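Ferritin light chain (Trichoplusia ni, PDB 1Z6O) stores iron with the heavy chain in a secreted shell of twelve copies of each, where it probably promotes formation of the mineral core. Local coordinates at the interface of chains A and B. Numbering follows the deposited sequence. Chains: chain A, Ferritin light chain; chain B, Ferritin heavy chain.

The interface of chains A and B. Residues chain A 25-26, 95, 98; chain B 49.
The loop between helices 19-47 and 54-80 of the heavy chain inserts B:Asp49 between two parts of the light chain: the segment A:Asn25-A:Ala26, which precedes helix 37-61, and the C-terminal end of helix 70-96 with the loop residue A:Gly98 just beyond it. Carboxylate oxygen OD2 of B:Asp49 accepts a hydrogen bond from the backbone N of A:Ala26 at 2.8 Å. The bond is nearly straight, 168° at the hydrogen, and reaches OD2 on its anti side, 18° out of the carboxylate plane. CG of B:Asp49 lies between its own backbone N and carbonyl carbon (chi1 57°), a turn that carries the carboxylate to A:Ala26 N. Water 1 joins B:Asp49 N to the carbonyl oxygen of A:Thr95 in the last turn of its helix. B:Asp49 thus bridges the two segments, directly to A:Ala26 and through water to A:Thr95 and A:Gly98. The packing here is close: CB of A:Asn25 comes to 3.3 Å and CB of A:Ala26 to 3.6 Å from B:Asp49 OD2. CA of A:Gly98, bare of any side chain, lies over one face of the carboxylate, 3.4 Å from B:Asp49 OD2. This small polar patch belongs to the light-heavy contacts of the 24-subunit shell. The other carboxylate oxygen, B:Asp49 OD1, lies 2.7 Å from water 2. The same water lies 2.6 Å from the carbonyl oxygen O of A:Gly98.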
loop_
_atom_site.group_PDB
_atom_site.type_symbol
_atom_site.label_atom_id
_atom_site.label_comp_id
_atom_site.label_asym_id
_atom_site.label_seq_id
_atom_site.Cartn_x
_atom_site.Cartn_y
_atom_site.Cartn_z
ATOM N N ASN A 25 2.515 2.628 56.736
ATOM C CA ASN A 25 3.571 1.968 55.990
ATOM C C ASN A 25 2.859 0.887 55.203
ATOM O O ASN A 25 1.630 0.797 55.269
ATOM C CB ASN A 25 4.654 1.411 56.936
ATOM C CG ASN A 25 4.121 0.412 57.960
ATOM O OD1 ASN A 25 4.791 0.133 58.952
ATOM N ND2 ASN A 25 2.949 -0.142 57.720
ATOM N N ALA A 26 3.597 0.068 54.465
ATOM C CA ALA A 26 2.960 -0.954 53.642
ATOM C C ALA A 26 2.822 -2.314 54.325
ATOM O O ALA A 26 2.518 -3.306 53.673
ATOM C CB ALA A 26 3.740 -1.105 52.326
ATOM N N THR A 95 10.659 -4.753 49.873
ATOM C CA THR A 95 10.260 -3.373 50.163
ATOM C C THR A 95 8.796 -3.114 49.829
ATOM O O THR A 95 8.152 -2.279 50.467
ATOM C CB THR A 95 11.146 -2.347 49.426
ATOM O OG1 THR A 95 11.080 -2.569 48.014
ATOM C CG2 THR A 95 12.594 -2.473 49.900
ATOM N N GLY A 98 6.706 -3.610 52.762
ATOM C CA GLY A 98 6.980 -2.760 53.914
ATOM C C GLY A 98 8.178 -3.080 54.776
ATOM O O GLY A 98 8.326 -2.535 55.862
ATOM N N ASP B 49 9.196 1.842 51.569
ATOM C CA ASP B 49 7.949 2.605 51.600
ATOM C C ASP B 49 8.094 3.933 52.343
ATOM O O ASP B 49 7.467 4.932 51.968
ATOM C CB ASP B 49 6.817 1.768 52.230
ATOM C CG ASP B 49 7.152 1.265 53.646
ATOM O OD1 ASP B 49 8.251 1.568 54.185
ATOM O OD2 ASP B 49 6.304 0.551 54.228
HETATM O O HOH W 1 9.395 -0.909 52.470
HETATM O O HOH W 2 8.131 -0.030 56.346
#